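Cytochrome P450 (Novosphingobium aromaticivorans, PDB 3OFT) belongs to the cytochrome P450 family (CYP101C1), the mostly helical haem proteins that hold protoporphyrin IX with its iron in a buried pocket. Local coordinates at residues Leu124-Ser127 / Leu128-Arg131; Asp135-Asp139 / Phe140-Leu144. One frame throughout, in Å; residues are numbered along the deposited sequence.

Contact 1: Leu124-Ser127 / Leu128-Arg131; sequences LMES and LRPR
M125 and R129 are joined by an α-helical backbone bond, from R129 N to M125 O at 2.9 Å, nearly in line with the carbonyl. L128 N also reaches M125 O, at 3.0 Å, but comes in from above the carbonyl plane, 63° out of it. One carbonyl thus takes two N-H groups, while the bond from L128 N to L124 O is weak at 3.4 Å. S127 OG sits between its own backbone N and carbonyl carbon (chi1 85°). This turns the hydroxyl back along the helix, where it donates to L124 O at 2.8 Å.

At M125 O an i+3 bond is added to the i+4 bond, and this comes at the C-terminal end of helix 107-128. Residues 129-131 go on as a short 3-10 turn that leads to strand 133-135. P130 has no N-H to offer, and its CD lies against E126 O at 3.3 Å.

The R129 chain leaves with CG anti to the backbone N (chi1 -173°) and bends at chi3. Its guanidinium comes back beside the helix. There NH1 lies 3.8 Å from M125 SD, and NH2 lies 3.7 Å from E126 CG. E126 and R129 run side by side in the same direction, yet their charged ends form no direct salt bridge. A water links them instead, donating to E126 OE2 and accepting from R129 NH1. Each end has another partner: E126 OE2 pairs with R122, and R129 NH1 bonds to G365 O. M125 is buried against E361 and W362 of helix 348-365.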
ATOM      1  N   LEU A 124       4.296  -7.675 -19.690  1.00 11.15           N
ATOM      2  CA  LEU A 124       4.504  -6.221 -19.593  1.00 10.68           C
ATOM      3  C   LEU A 124       5.985  -5.851 -19.714  1.00 10.76           C
ATOM      4  O   LEU A 124       6.351  -4.880 -20.426  1.00 10.93           O
ATOM      5  CB  LEU A 124       3.869  -5.687 -18.286  1.00 11.78           C
ATOM      6  CG  LEU A 124       3.887  -4.165 -18.051  1.00 12.52           C
ATOM      7  CD1 LEU A 124       3.198  -3.400 -19.149  1.00 12.61           C
ATOM      8  CD2 LEU A 124       3.258  -3.867 -16.698  1.00 12.43           C
ATOM      9  N   MET A 125       6.847  -6.625 -19.044  1.00  9.75           N
ATOM     10  CA  MET A 125       8.281  -6.501 -19.215  1.00 11.82           C
ATOM     11  C   MET A 125       8.707  -6.625 -20.683  1.00 12.75           C
ATOM     12  O   MET A 125       9.512  -5.803 -21.203  1.00 12.30           O
ATOM     13  CB  MET A 125       9.013  -7.518 -18.330  1.00 11.39           C
ATOM     14  CG  MET A 125      10.504  -7.462 -18.381  1.00 14.16           C
ATOM     15  SD  MET A 125      11.193  -8.407 -19.775  1.00 16.11           S
ATOM     16  CE  MET A 125      10.688 -10.088 -19.309  1.00 12.63           C
ATOM     17  N   GLU A 126       8.218  -7.656 -21.347  1.00 13.25           N
ATOM     18  CA  GLU A 126       8.591  -7.860 -22.770  1.00 14.42           C
ATOM     19  C   GLU A 126       8.159  -6.759 -23.740  1.00 14.88           C
ATOM     20  O   GLU A 126       8.809  -6.534 -24.747  1.00 15.53           O
ATOM     21  CB  GLU A 126       8.093  -9.198 -23.262  1.00 15.08           C
ATOM     22  CG  GLU A 126       8.913 -10.366 -22.708  1.00 18.21           C
ATOM     23  CD  GLU A 126       8.243 -11.706 -23.002  1.00 23.56           C
ATOM     24  OE1 GLU A 126       7.101 -11.714 -23.524  1.00 24.47           O
ATOM     25  OE2 GLU A 126       8.856 -12.744 -22.686  1.00 24.44           O
ATOM     26  N   SER A 127       7.050  -6.096 -23.437  1.00 14.27           N
ATOM     27  CA  SER A 127       6.570  -4.950 -24.192  1.00 14.21           C
ATOM     28  C   SER A 127       7.530  -3.748 -24.042  1.00 13.56           C
ATOM     29  O   SER A 127       7.635  -2.942 -24.968  1.00 12.65           O
ATOM     30  CB  SER A 127       5.145  -4.576 -23.751  1.00 13.86           C
ATOM     31  OG  SER A 127       5.148  -3.713 -22.611  1.00 16.41           O
ATOM     32  N   LEU A 128       8.233  -3.632 -22.905  1.00 12.53           N
ATOM     33  CA  LEU A 128       9.126  -2.497 -22.696  1.00 12.73           C
ATOM     34  C   LEU A 128      10.580  -2.751 -23.093  1.00 12.55           C
ATOM     35  O   LEU A 128      11.278  -1.828 -23.536  1.00 13.17           O
ATOM     36  CB  LEU A 128       9.094  -2.012 -21.230  1.00 13.62           C
ATOM     37  CG  LEU A 128       7.732  -1.662 -20.647  1.00 13.40           C
ATOM     38  CD1 LEU A 128       7.954  -1.358 -19.141  1.00 16.47           C
ATOM     39  CD2 LEU A 128       7.113  -0.470 -21.399  1.00 17.06           C
ATOM     40  N   ARG A 129      11.022  -3.995 -22.965  1.00 11.43           N
ATOM     41  CA  ARG A 129      12.445  -4.351 -23.188  1.00 12.33           C
ATOM     42  C   ARG A 129      13.095  -3.789 -24.491  1.00 12.01           C
ATOM     43  O   ARG A 129      14.227  -3.293 -24.438  1.00 11.45           O
ATOM     44  CB  ARG A 129      12.644  -5.883 -23.109  1.00 12.95           C
ATOM     45  CG  ARG A 129      14.135  -6.337 -23.163  1.00 14.57           C
ATOM     46  CD  ARG A 129      14.283  -7.827 -22.897  1.00 18.42           C
ATOM     47  NE  ARG A 129      13.415  -8.623 -23.759  1.00 21.12           N
ATOM     48  CZ  ARG A 129      12.941  -9.836 -23.472  1.00 24.61           C
ATOM     49  NH1 ARG A 129      13.205 -10.445 -22.306  1.00 23.34           N
ATOM     50  NH2 ARG A 129      12.180 -10.450 -24.374  1.00 24.23           N
ATOM     51  N   PRO A 130      12.422  -3.887 -25.657  1.00 12.94           N
ATOM     52  CA  PRO A 130      13.100  -3.442 -26.899  1.00 13.21           C
ATOM     53  C   PRO A 130      13.427  -1.931 -26.990  1.00 12.93           C
ATOM     54  O   PRO A 130      14.267  -1.511 -27.789  1.00 12.67           O
ATOM     55  CB  PRO A 130      12.084  -3.764 -27.987  1.00 13.95           C
ATOM     56  CG  PRO A 130      11.182  -4.833 -27.386  1.00 14.67           C
ATOM     57  CD  PRO A 130      11.107  -4.518 -25.941  1.00 13.07           C
ATOM     58  N   ARG A 131      12.764  -1.117 -26.182  1.00 12.81           N
ATOM     59  CA  ARG A 131      13.006   0.342 -26.208  1.00 12.47           C
ATOM     60  C   ARG A 131      14.395   0.821 -25.749  1.00 12.63           C
ATOM     61  O   ARG A 131      14.879   1.870 -26.207  1.00 10.68           O
ATOM     62  CB  ARG A 131      11.931   1.059 -25.386  1.00 13.68           C
ATOM     63  CG  ARG A 131      10.542   0.891 -25.945  1.00 17.93           C
ATOM     64  CD  ARG A 131       9.420   1.382 -25.023  1.00 24.09           C
ATOM     65  NE  ARG A 131       9.698   2.679 -24.383  1.00 29.87           N
ATOM     66  CZ  ARG A 131       8.885   3.243 -23.483  1.00 31.16           C
ATOM     67  NH1 ARG A 131       7.751   2.643 -23.154  1.00 34.25           N
ATOM     68  NH2 ARG A 131       9.182   4.419 -22.941  1.00 32.78           N
TER
HETATM   69  O   HOH W   1      11.381 -12.789 -21.141  1.00 33.59           O

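Contact 2: Asp135-Asp139 / Phe140-Leu144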
ATOM      1  N   ASP A 135       9.902   5.145 -18.750  1.00 15.27           N
ATOM      2  CA  ASP A 135       9.515   5.911 -17.573  1.00 14.80           C
ATOM      3  C   ASP A 135       8.801   4.872 -16.726  1.00 12.81           C
ATOM      4  O   ASP A 135       7.628   4.595 -16.917  1.00 12.17           O
ATOM      5  CB  ASP A 135       8.627   7.101 -17.990  1.00 15.80           C
ATOM      6  CG  ASP A 135       9.345   8.061 -18.965  1.00 22.00           C
ATOM      7  OD1 ASP A 135       8.837   8.276 -20.100  1.00 26.51           O
ATOM      8  OD2 ASP A 135      10.435   8.579 -18.595  1.00 26.34           O
ATOM      9  N   PHE A 136       9.537   4.280 -15.793  1.00 11.62           N
ATOM     10  CA  PHE A 136       9.099   3.052 -15.138  1.00 10.46           C
ATOM     11  C   PHE A 136       7.798   3.214 -14.357  1.00  9.25           C
ATOM     12  O   PHE A 136       7.004   2.287 -14.310  1.00  9.30           O
ATOM     13  CB  PHE A 136      10.191   2.526 -14.218  1.00  9.76           C
ATOM     14  CG  PHE A 136       9.851   1.201 -13.580  1.00  8.59           C
ATOM     15  CD1 PHE A 136      10.156   0.024 -14.237  1.00  8.44           C
ATOM     16  CD2 PHE A 136       9.199   1.141 -12.335  1.00  9.70           C
ATOM     17  CE1 PHE A 136       9.841  -1.209 -13.670  1.00  8.72           C
ATOM     18  CE2 PHE A 136       8.873  -0.080 -11.759  1.00  9.98           C
ATOM     19  CZ  PHE A 136       9.218  -1.268 -12.437  1.00  7.83           C
ATOM     20  N   VAL A 137       7.582   4.368 -13.747  1.00  9.39           N
ATOM     21  CA  VAL A 137       6.349   4.589 -13.001  1.00  9.56           C
ATOM     22  C   VAL A 137       5.159   4.565 -13.956  1.00 11.29           C
ATOM     23  O   VAL A 137       4.181   3.848 -13.703  1.00 10.37           O
ATOM     24  CB  VAL A 137       6.369   5.903 -12.176  1.00 11.36           C
ATOM     25  CG1 VAL A 137       4.988   6.221 -11.591  1.00 10.94           C
ATOM     26  CG2 VAL A 137       7.438   5.836 -11.100  1.00 12.03           C
ATOM     27  N   SER A 138       5.216   5.347 -15.038  1.00 10.48           N
ATOM     28  CA  SER A 138       4.044   5.413 -15.890  1.00 13.23           C
ATOM     29  C   SER A 138       3.944   4.212 -16.843  1.00 12.86           C
ATOM     30  O   SER A 138       2.843   3.827 -17.208  1.00 13.05           O
ATOM     31  CB  SER A 138       3.952   6.759 -16.641  1.00 13.79           C
ATOM     32  OG  SER A 138       5.134   6.978 -17.352  1.00 20.06           O
ATOM     33  N   ASP A 139       5.076   3.607 -17.228  1.00 11.49           N
ATOM     34  CA  ASP A 139       5.070   2.484 -18.202  1.00 12.32           C
ATOM     35  C   ASP A 139       4.913   1.109 -17.555  1.00 11.55           C
ATOM     36  O   ASP A 139       4.512   0.144 -18.223  1.00 11.51           O
ATOM     37  CB  ASP A 139       6.369   2.458 -19.051  1.00 13.24           C
ATOM     38  CG  ASP A 139       6.600   3.746 -19.831  1.00 17.54           C
ATOM     39  OD1 ASP A 139       5.605   4.421 -20.140  1.00 19.12           O
ATOM     40  OD2 ASP A 139       7.765   4.088 -20.130  1.00 20.19           O
ATOM     41  N   PHE A 140       5.268   0.988 -16.275  1.00  9.86           N
ATOM     42  CA  PHE A 140       5.210  -0.328 -15.646  1.00  9.53           C
ATOM     43  C   PHE A 140       4.472  -0.285 -14.311  1.00  9.42           C
ATOM     44  O   PHE A 140       3.504  -1.017 -14.137  1.00 10.25           O
ATOM     45  CB  PHE A 140       6.622  -0.938 -15.468  1.00  8.72           C
ATOM     46  CG  PHE A 140       6.604  -2.415 -15.138  1.00  8.17           C
ATOM     47  CD1 PHE A 140       6.776  -3.363 -16.135  1.00  6.82           C
ATOM     48  CD2 PHE A 140       6.372  -2.851 -13.810  1.00  8.83           C
ATOM     49  CE1 PHE A 140       6.767  -4.746 -15.823  1.00  9.69           C
ATOM     50  CE2 PHE A 140       6.359  -4.203 -13.488  1.00  8.41           C
ATOM     51  CZ  PHE A 140       6.525  -5.156 -14.471  1.00  8.70           C
ATOM     52  N   ALA A 141       4.965   0.509 -13.358  1.00  9.39           N
ATOM     53  CA  ALA A 141       4.477   0.407 -11.973  1.00 11.03           C
ATOM     54  C   ALA A 141       2.997   0.684 -11.871  1.00 11.63           C
ATOM     55  O   ALA A 141       2.304   0.016 -11.120  1.00 11.67           O
ATOM     56  CB  ALA A 141       5.275   1.383 -11.011  1.00  9.89           C
ATOM     57  N   GLU A 142       2.526   1.696 -12.600  1.00 13.20           N
ATOM     58  CA  GLU A 142       1.117   2.076 -12.556  1.00 14.94           C
ATOM     59  C   GLU A 142       0.245   1.245 -13.495  1.00 14.85           C
ATOM     60  O   GLU A 142      -0.946   1.495 -13.556  1.00 16.31           O
ATOM     61  CB  GLU A 142       0.911   3.588 -12.825  1.00 16.09           C
ATOM     62  CG  GLU A 142       1.156   4.416 -11.542  1.00 22.03           C
ATOM     63  CD  GLU A 142       1.365   5.941 -11.714  1.00 30.12           C
ATOM     64  OE1 GLU A 142       1.555   6.582 -10.649  1.00 35.02           O
ATOM     65  OE2 GLU A 142       1.375   6.486 -12.846  1.00 30.97           O
ATOM     66  N   ILE A 143       0.835   0.308 -14.235  1.00 13.75           N
ATOM     67  CA  ILE A 143       0.094  -0.498 -15.192  1.00 12.77           C
ATOM     68  C   ILE A 143      -0.108  -1.893 -14.600  1.00 13.12           C
ATOM     69  O   ILE A 143      -1.196  -2.472 -14.672  1.00 12.45           O
ATOM     70  CB  ILE A 143       0.862  -0.590 -16.542  1.00 13.04           C
ATOM     71  CG1 ILE A 143       1.059   0.798 -17.163  1.00 15.19           C
ATOM     72  CG2 ILE A 143       0.198  -1.569 -17.546  1.00 13.66           C
ATOM     73  CD1 ILE A 143      -0.250   1.495 -17.542  1.00 20.02           C
ATOM     74  N   LEU A 144       0.954  -2.433 -14.006  1.00 11.99           N
ATOM     75  CA  LEU A 144       0.906  -3.811 -13.527  1.00 12.21           C
ATOM     76  C   LEU A 144      -0.244  -4.133 -12.545  1.00 11.42           C
ATOM     77  O   LEU A 144      -0.897  -5.173 -12.709  1.00 11.36           O
ATOM     78  CB  LEU A 144       2.248  -4.241 -12.944  1.00 11.69           C
ATOM     79  CG  LEU A 144       2.316  -5.740 -12.578  1.00 13.55           C
ATOM     80  CD1 LEU A 144       2.456  -6.602 -13.828  1.00 13.69           C
ATOM     81  CD2 LEU A 144       3.464  -6.021 -11.625  1.00 17.38           C
TER
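F136 and F140, one helical turn apart, carry the aromatic part of this contact. The side chains lie side by side and point the same way. Their ring planes are 18° apart but slid past each other, with centroids 5.1 Å apart, so they barely overlap. The closer fit is a CH-pi contact: F140 CB stands over one face of the F136 ring, 3.9 Å from its centroid. F136 CZ also meets F140 CD2 at 3.5 Å, obliquely. Their four-residue spacing puts them on the same side of the helix, and CG anti to the backbone N in both (chi1 -176° and -166°) turns the rings the same way.

Backbone bonds show a widened turn in helix 136-141, which follows strand 133-135. F136 O accepts from F140 N and from A141 N, both at 2.9 Å. The A141 bond is nearly straight; F140 N approaches from above the carbonyl plane. V137 O then skips A141 and takes E142 N, also at 2.9 Å. Bonds to the fifth residue are the mark of a π-type turn.

The apolar packing continues with A141 CB near F136 CE2. Other van der Waals contacts set carbon against oxygen. V137 CG1 lies 3.6 Å from the carboxylate oxygen E142 OE1, where the two side chains cross. I143 CG1 rests by the backbone carbonyl S138 O.

Among the polar side chains, D139 folds back to the start of the helix. Its OD2 accepts from D135 N at 2.8 Å, from above the carboxylate plane. S138 OG makes a weak bond to D135 O.

In the fold
Contact 1 ends helix 107-128, and contact 2 runs from D135, at the end of strand 133-135, through helix 136-141. Their centres are 11 Å apart, and they touch directly. F140 is the main apolar link: its CD1 lies 3.6 Å from L124 CG and 3.8 Å from L128 CD1. The polar link is a salt bridge from R131 NH2 to D139 OD2, 3.2 Å long. W362 of helix 348-365 is a shared neighbour, touched by M125 from contact 1 and edge-to-face by both phenylalanines of contact 2. Contact 2 lies deeper, about 16 Å from the chain centre against 25 Å. The A141 side chain is about 11 Å from the haem, too far for direct contact.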